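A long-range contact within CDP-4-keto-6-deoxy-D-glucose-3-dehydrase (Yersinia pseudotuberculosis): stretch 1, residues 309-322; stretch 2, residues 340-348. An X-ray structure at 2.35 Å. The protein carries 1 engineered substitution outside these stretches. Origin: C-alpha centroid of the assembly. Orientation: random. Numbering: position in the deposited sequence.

Stretch 1 309-322: FVEKRKANFKYLKD
Stretch 2 (340-348) SDPSWFGFP

Residues 309-322 form a continuous helix in which each backbone N from Arg313 through Asp322 donates to the O four residues earlier; 340-348 meets it through 341-347, as strand (340-341), loop, then strand (347-348). From Ser343 to Phe347 the second stretch advances in the same general sense as the helix: CA atoms pair Val310 with Ser343 (5.7 Å), Arg313 with Trp344 (5.8 Å) and Phe317 with Phe347 (6.9 Å), burying 655 Å². Phe317 (chi1 t) and Trp344 (chi1 m) point toward each other; with chi2 at 89° and 97°, the phenyl lies flat on the indole five-membered ring, centroids 3.5 Å apart, planes at 1°, Phe317 CE1 3.3 Å from Trp344 CE2. Flat rings suit this close-packed site. Phe347 (t, chi2 80°) meets Phe317 obliquely, planes at 57°, and turns a face to Leu320, whose t, p rotamer sets CD2 3.7 Å from Phe347 CG, a CH-pi contact. Arg313 (m, t, t, chi4 -80°) points toward the loop, bringing NH1 within 3.0 Å of both Trp344 O and Phe345 O, near the guanidinium plane; it donates to each, so a buried charge satisfies two carbonyls. Lys314 leaves sideways, but chi1 m and full extension carry NZ to Asp341 OD2 (chi1 t), a 2.7 Å salt bridge at the partly exposed margin. Compact Val310 (t) fits against Ser343, CG1 to OG 3.4 Å.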

ATOM      1  N   PHE A 309     -12.000  24.342   1.966  1.00 49.08           N
ATOM      2  CA  PHE A 309     -12.624  23.195   2.613  1.00 46.00           C
ATOM      3  C   PHE A 309     -12.653  23.297   4.133  1.00 45.22           C
ATOM      4  O   PHE A 309     -13.697  23.105   4.745  1.00 45.38           O
ATOM      5  CB  PHE A 309     -11.906  21.906   2.210  1.00 43.88           C
ATOM      6  CG  PHE A 309     -12.123  21.507   0.779  1.00 40.02           C
ATOM      7  CD1 PHE A 309     -13.171  22.042   0.042  1.00 40.19           C
ATOM      8  CD2 PHE A 309     -11.310  20.554   0.186  1.00 39.23           C
ATOM      9  CE1 PHE A 309     -13.409  21.626  -1.274  1.00 41.16           C
ATOM     10  CE2 PHE A 309     -11.538  20.130  -1.122  1.00 41.67           C
ATOM     11  CZ  PHE A 309     -12.593  20.666  -1.857  1.00 40.91           C
ATOM     12  N   VAL A 310     -11.507  23.591   4.739  1.00 45.14           N
ATOM     13  CA  VAL A 310     -11.420  23.708   6.192  1.00 45.95           C
ATOM     14  C   VAL A 310     -12.368  24.781   6.728  1.00 49.05           C
ATOM     15  O   VAL A 310     -13.035  24.585   7.745  1.00 49.88           O
ATOM     16  CB  VAL A 310      -9.985  24.047   6.636  1.00 44.16           C
ATOM     17  CG1 VAL A 310      -9.921  24.194   8.150  1.00 41.19           C
ATOM     18  CG2 VAL A 310      -9.033  22.957   6.167  1.00 43.93           C
ATOM     19  N   GLU A 311     -12.413  25.913   6.036  1.00 50.94           N
ATOM     20  CA  GLU A 311     -13.274  27.025   6.416  1.00 52.15           C
ATOM     21  C   GLU A 311     -14.740  26.616   6.287  1.00 51.17           C
ATOM     22  O   GLU A 311     -15.556  26.909   7.160  1.00 50.52           O
ATOM     23  CB  GLU A 311     -12.975  28.232   5.518  1.00 54.90           C
ATOM     24  CG  GLU A 311     -13.998  29.362   5.587  1.00 60.64           C
ATOM     25  CD  GLU A 311     -13.648  30.528   4.659  1.00 64.34           C
ATOM     26  OE1 GLU A 311     -13.404  30.286   3.453  1.00 64.52           O
ATOM     27  OE2 GLU A 311     -13.622  31.687   5.138  1.00 64.47           O
ATOM     28  N   LYS A 312     -15.062  25.934   5.194  1.00 50.55           N
ATOM     29  CA  LYS A 312     -16.422  25.479   4.933  1.00 50.21           C
ATOM     30  C   LYS A 312     -16.899  24.445   5.960  1.00 49.87           C
ATOM     31  O   LYS A 312     -18.048  24.482   6.397  1.00 49.21           O
ATOM     32  CB  LYS A 312     -16.504  24.890   3.523  1.00 51.71           C
ATOM     33  CG  LYS A 312     -17.891  24.431   3.106  1.00 55.07           C
ATOM     34  CD  LYS A 312     -18.895  25.573   3.153  1.00 57.74           C
ATOM     35  CE  LYS A 312     -20.274  25.109   2.700  1.00 60.32           C
ATOM     36  NZ  LYS A 312     -21.316  26.168   2.876  1.00 62.23           N
ATOM     37  N   ARG A 313     -16.022  23.523   6.345  1.00 47.03           N
ATOM     38  CA  ARG A 313     -16.390  22.509   7.324  1.00 45.72           C
ATOM     39  C   ARG A 313     -16.707  23.163   8.660  1.00 46.17           C
ATOM     40  O   ARG A 313     -17.644  22.763   9.344  1.00 45.88           O
ATOM     41  CB  ARG A 313     -15.262  21.477   7.488  1.00 41.62           C
ATOM     42  CG  ARG A 313     -15.134  20.537   6.294  1.00 38.26           C
ATOM     43  CD  ARG A 313     -13.835  19.743   6.312  1.00 36.49           C
ATOM     44  NE  ARG A 313     -13.862  18.706   5.287  1.00 35.78           N
ATOM     45  CZ  ARG A 313     -14.482  17.535   5.417  1.00 37.64           C
ATOM     46  NH1 ARG A 313     -15.125  17.237   6.544  1.00 34.56           N
ATOM     47  NH2 ARG A 313     -14.485  16.670   4.408  1.00 36.43           N
ATOM     48  N   LYS A 314     -15.926  24.171   9.032  1.00 46.74           N
ATOM     49  CA  LYS A 314     -16.171  24.859  10.293  1.00 48.41           C
ATOM     50  C   LYS A 314     -17.519  25.581  10.233  1.00 48.36           C
ATOM     51  O   LYS A 314     -18.268  25.601  11.209  1.00 46.81           O
ATOM     52  CB  LYS A 314     -15.060  25.868  10.572  1.00 49.03           C
ATOM     53  CG  LYS A 314     -13.711  25.241  10.846  1.00 51.67           C
ATOM     54  CD  LYS A 314     -12.673  26.313  11.126  1.00 53.28           C
ATOM     55  CE  LYS A 314     -11.322  25.709  11.428  1.00 53.61           C
ATOM     56  NZ  LYS A 314     -10.275  26.756  11.545  1.00 53.67           N
ATOM     57  N   ALA A 315     -17.817  26.160   9.073  1.00 47.79           N
ATOM     58  CA  ALA A 315     -19.059  26.890   8.853  1.00 48.25           C
ATOM     59  C   ALA A 315     -20.260  25.966   9.012  1.00 48.84           C
ATOM     60  O   ALA A 315     -21.139  26.208   9.841  1.00 50.19           O
ATOM     61  CB  ALA A 315     -19.056  27.509   7.452  1.00 46.89           C
ATOM     62  N   ASN A 316     -20.292  24.906   8.211  1.00 49.19           N
ATOM     63  CA  ASN A 316     -21.375  23.936   8.261  1.00 48.59           C
ATOM     64  C   ASN A 316     -21.573  23.386   9.670  1.00 47.45           C
ATOM     65  O   ASN A 316     -22.698  23.116  10.080  1.00 47.33           O
ATOM     66  CB  ASN A 316     -21.098  22.790   7.288  1.00 49.08           C
ATOM     67  CG  ASN A 316     -21.249  23.211   5.841  1.00 50.47           C
ATOM     68  OD1 ASN A 316     -21.092  22.401   4.925  1.00 51.28           O
ATOM     69  ND2 ASN A 316     -21.561  24.483   5.626  1.00 50.40           N
ATOM     70  N   PHE A 317     -20.483  23.224  10.411  1.00 45.09           N
ATOM     71  CA  PHE A 317     -20.575  22.716  11.775  1.00 44.93           C
ATOM     72  C   PHE A 317     -21.331  23.693  12.675  1.00 46.98           C
ATOM     73  O   PHE A 317     -22.265  23.310  13.379  1.00 45.69           O
ATOM     74  CB  PHE A 317     -19.185  22.493  12.362  1.00 39.83           C
ATOM     75  CG  PHE A 317     -19.200  22.056  13.801  1.00 40.22           C
ATOM     76  CD1 PHE A 317     -19.265  20.707  14.132  1.00 37.87           C
ATOM     77  CD2 PHE A 317     -19.143  22.993  14.829  1.00 40.33           C
ATOM     78  CE1 PHE A 317     -19.269  20.300  15.458  1.00 37.62           C
ATOM     79  CE2 PHE A 317     -19.147  22.589  16.164  1.00 40.91           C
ATOM     80  CZ  PHE A 317     -19.208  21.237  16.477  1.00 38.18           C
ATOM     81  N   LYS A 318     -20.898  24.954  12.658  1.00 48.61           N
ATOM     82  CA  LYS A 318     -21.509  25.991  13.479  1.00 49.44           C
ATOM     83  C   LYS A 318     -22.990  26.122  13.137  1.00 48.86           C
ATOM     84  O   LYS A 318     -23.843  26.139  14.021  1.00 48.07           O
ATOM     85  CB  LYS A 318     -20.795  27.322  13.243  1.00 51.54           C
ATOM     86  CG  LYS A 318     -21.124  28.397  14.263  1.00 53.80           C
ATOM     87  CD  LYS A 318     -20.210  29.597  14.090  1.00 55.51           C
ATOM     88  CE  LYS A 318     -20.320  30.562  15.261  1.00 56.29           C
ATOM     89  NZ  LYS A 318     -19.324  31.671  15.145  1.00 58.08           N
ATOM     90  N   TYR A 319     -23.280  26.197  11.846  1.00 47.99           N
ATOM     91  CA  TYR A 319     -24.643  26.323  11.361  1.00 48.93           C
ATOM     92  C   TYR A 319     -25.495  25.155  11.865  1.00 49.67           C
ATOM     93  O   TYR A 319     -26.414  25.338  12.661  1.00 49.71           O
ATOM     94  CB  TYR A 319     -24.635  26.347   9.831  1.00 49.73           C
ATOM     95  CG  TYR A 319     -25.978  26.622   9.198  1.00 53.19           C
ATOM     96  CD1 TYR A 319     -26.577  27.881   9.300  1.00 55.59           C
ATOM     97  CD2 TYR A 319     -26.643  25.634   8.479  1.00 53.57           C
ATOM     98  CE1 TYR A 319     -27.807  28.147   8.692  1.00 54.87           C
ATOM     99  CE2 TYR A 319     -27.872  25.888   7.870  1.00 55.01           C
ATOM    100  CZ  TYR A 319     -28.447  27.147   7.980  1.00 55.39           C
ATOM    101  OH  TYR A 319     -29.656  27.402   7.368  1.00 54.53           O
ATOM    102  N   LEU A 320     -25.173  23.953  11.397  1.00 48.88           N
ATOM    103  CA  LEU A 320     -25.897  22.746  11.776  1.00 47.37           C
ATOM    104  C   LEU A 320     -26.124  22.608  13.277  1.00 45.44           C
ATOM    105  O   LEU A 320     -27.236  22.305  13.707  1.00 45.40           O
ATOM    106  CB  LEU A 320     -25.156  21.510  11.262  1.00 48.85           C
ATOM    107  CG  LEU A 320     -25.863  20.166  11.436  1.00 49.60           C
ATOM    108  CD1 LEU A 320     -27.221  20.194  10.724  1.00 47.98           C
ATOM    109  CD2 LEU A 320     -24.979  19.062  10.872  1.00 48.55           C
ATOM    110  N   LYS A 321     -25.078  22.825  14.072  1.00 42.22           N
ATOM    111  CA  LYS A 321     -25.202  22.700  15.520  1.00 41.01           C
ATOM    112  C   LYS A 321     -26.146  23.741  16.116  1.00 43.00           C
ATOM    113  O   LYS A 321     -26.874  23.461  17.069  1.00 42.72           O
ATOM    114  CB  LYS A 321     -23.838  22.823  16.203  1.00 37.11           C
ATOM    115  CG  LYS A 321     -23.920  22.608  17.708  1.00 34.63           C
ATOM    116  CD  LYS A 321     -22.628  22.930  18.422  1.00 35.65           C
ATOM    117  CE  LYS A 321     -22.790  22.776  19.922  1.00 34.09           C
ATOM    118  NZ  LYS A 321     -21.580  23.193  20.661  1.00 35.73           N
ATOM    119  N   ASP A 322     -26.112  24.951  15.569  1.00 44.64           N
ATOM    120  CA  ASP A 322     -26.976  26.020  16.051  1.00 45.46           C
ATOM    121  C   ASP A 322     -28.418  25.604  15.801  1.00 43.31           C
ATOM    122  O   ASP A 322     -29.253  25.630  16.701  1.00 43.78           O
ATOM    123  CB  ASP A 322     -26.680  27.321  15.305  1.00 48.79           C
ATOM    124  CG  ASP A 322     -27.602  28.449  15.723  1.00 51.96           C
ATOM    125  OD1 ASP A 322     -27.499  28.901  16.886  1.00 52.52           O
ATOM    126  OD2 ASP A 322     -28.435  28.871  14.890  1.00 52.89           O
ATOM    127  N   SER A 340      -9.052  24.747  21.038  1.00 51.18           N
ATOM    128  CA  SER A 340      -8.757  24.103  19.766  1.00 50.50           C
ATOM    129  C   SER A 340      -9.700  24.621  18.697  1.00 50.30           C
ATOM    130  O   SER A 340     -10.806  25.060  18.997  1.00 50.93           O
ATOM    131  CB  SER A 340      -8.906  22.584  19.887  1.00 49.56           C
ATOM    132  OG  SER A 340     -10.264  22.193  19.833  1.00 49.11           O
ATOM    133  N   ASP A 341      -9.256  24.577  17.448  1.00 50.22           N
ATOM    134  CA  ASP A 341     -10.076  25.027  16.333  1.00 51.71           C
ATOM    135  C   ASP A 341     -10.198  23.823  15.391  1.00 51.92           C
ATOM    136  O   ASP A 341      -9.549  23.751  14.349  1.00 53.69           O
ATOM    137  CB  ASP A 341      -9.402  26.217  15.636  1.00 52.73           C
ATOM    138  CG  ASP A 341     -10.308  26.906  14.624  1.00 54.84           C
ATOM    139  OD1 ASP A 341     -11.500  26.532  14.521  1.00 56.41           O
ATOM    140  OD2 ASP A 341      -9.825  27.829  13.931  1.00 54.84           O
ATOM    141  N   PRO A 342     -11.046  22.874  15.776  1.00 51.44           N
ATOM    142  CA  PRO A 342     -11.163  21.606  15.049  1.00 50.21           C
ATOM    143  C   PRO A 342     -11.647  21.815  13.618  1.00 48.54           C
ATOM    144  O   PRO A 342     -12.689  22.437  13.405  1.00 49.41           O
ATOM    145  CB  PRO A 342     -12.216  20.843  15.855  1.00 50.69           C
ATOM    146  CG  PRO A 342     -13.049  21.906  16.476  1.00 52.37           C
ATOM    147  CD  PRO A 342     -12.109  23.038  16.781  1.00 51.66           C
ATOM    148  N   SER A 343     -10.896  21.298  12.653  1.00 46.44           N
ATOM    149  CA  SER A 343     -11.392  21.151  11.290  1.00 43.11           C
ATOM    150  C   SER A 343     -12.283  19.921  11.159  1.00 43.15           C
ATOM    151  O   SER A 343     -11.823  18.846  10.773  1.00 43.38           O
ATOM    152  CB  SER A 343     -10.228  21.065  10.301  1.00 42.76           C
ATOM    153  OG  SER A 343     -10.698  20.935   8.971  1.00 39.33           O
ATOM    154  N   TRP A 344     -13.562  20.085  11.482  1.00 41.34           N
ATOM    155  CA  TRP A 344     -14.491  18.962  11.529  1.00 40.01           C
ATOM    156  C   TRP A 344     -14.516  18.067  10.302  1.00 39.26           C
ATOM    157  O   TRP A 344     -14.572  18.536   9.162  1.00 37.24           O
ATOM    158  CB  TRP A 344     -15.914  19.449  11.851  1.00 40.33           C
ATOM    159  CG  TRP A 344     -15.996  20.121  13.188  1.00 38.15           C
ATOM    160  CD1 TRP A 344     -15.958  21.463  13.434  1.00 38.98           C
ATOM    161  CD2 TRP A 344     -16.016  19.479  14.469  1.00 37.67           C
ATOM    162  NE1 TRP A 344     -15.948  21.698  14.792  1.00 38.25           N
ATOM    163  CE2 TRP A 344     -15.981  20.497  15.449  1.00 38.03           C
ATOM    164  CE3 TRP A 344     -16.056  18.143  14.883  1.00 37.37           C
ATOM    165  CZ2 TRP A 344     -15.983  20.219  16.824  1.00 38.85           C
ATOM    166  CZ3 TRP A 344     -16.058  17.865  16.254  1.00 40.44           C
ATOM    167  CH2 TRP A 344     -16.021  18.902  17.206  1.00 39.68           C
ATOM    168  N   PHE A 345     -14.459  16.764  10.575  1.00 38.32           N
ATOM    169  CA  PHE A 345     -14.486  15.721   9.555  1.00 37.91           C
ATOM    170  C   PHE A 345     -15.942  15.331   9.359  1.00 36.49           C
ATOM    171  O   PHE A 345     -16.401  15.098   8.236  1.00 34.83           O
ATOM    172  CB  PHE A 345     -13.667  14.512  10.036  1.00 39.57           C
ATOM    173  CG  PHE A 345     -13.752  13.309   9.132  1.00 40.97           C
ATOM    174  CD1 PHE A 345     -14.727  12.339   9.329  1.00 43.15           C
ATOM    175  CD2 PHE A 345     -12.849  13.142   8.087  1.00 43.58           C
ATOM    176  CE1 PHE A 345     -14.802  11.219   8.501  1.00 42.48           C
ATOM    177  CE2 PHE A 345     -12.917  12.026   7.253  1.00 43.94           C
ATOM    178  CZ  PHE A 345     -13.895  11.064   7.462  1.00 43.39           C
ATOM    179  N   GLY A 346     -16.653  15.262  10.479  1.00 35.68           N
ATOM    180  CA  GLY A 346     -18.062  14.916  10.471  1.00 36.56           C
ATOM    181  C   GLY A 346     -18.719  15.536  11.688  1.00 35.22           C
ATOM    182  O   GLY A 346     -18.041  16.160  12.506  1.00 35.45           O
ATOM    183  N   PHE A 347     -20.029  15.354  11.816  1.00 36.68           N
ATOM    184  CA  PHE A 347     -20.797  15.911  12.937  1.00 35.13           C
ATOM    185  C   PHE A 347     -21.279  14.780  13.856  1.00 33.60           C
ATOM    186  O   PHE A 347     -22.279  14.131  13.566  1.00 34.32           O
ATOM    187  CB  PHE A 347     -22.000  16.674  12.383  1.00 37.20           C
ATOM    188  CG  PHE A 347     -22.667  17.578  13.380  1.00 39.75           C
ATOM    189  CD1 PHE A 347     -22.133  18.832  13.667  1.00 39.91           C
ATOM    190  CD2 PHE A 347     -23.843  17.185  14.012  1.00 39.28           C
ATOM    191  CE1 PHE A 347     -22.763  19.690  14.567  1.00 42.89           C
ATOM    192  CE2 PHE A 347     -24.485  18.031  14.915  1.00 40.26           C
ATOM    193  CZ  PHE A 347     -23.947  19.287  15.194  1.00 42.91           C
ATOM    194  N   PRO A 348     -20.573  14.534  14.973  1.00 32.17           N
ATOM    195  CA  PRO A 348     -20.935  13.473  15.925  1.00 34.17           C
ATOM    196  C   PRO A 348     -22.088  13.818  16.883  1.00 35.57           C
ATOM    197  O   PRO A 348     -22.086  14.862  17.539  1.00 34.47           O
ATOM    198  CB  PRO A 348     -19.628  13.228  16.670  1.00 31.68           C
ATOM    199  CG  PRO A 348     -19.062  14.623  16.769  1.00 29.99           C
ATOM    200  CD  PRO A 348     -19.305  15.179  15.369  1.00 31.47           C
TER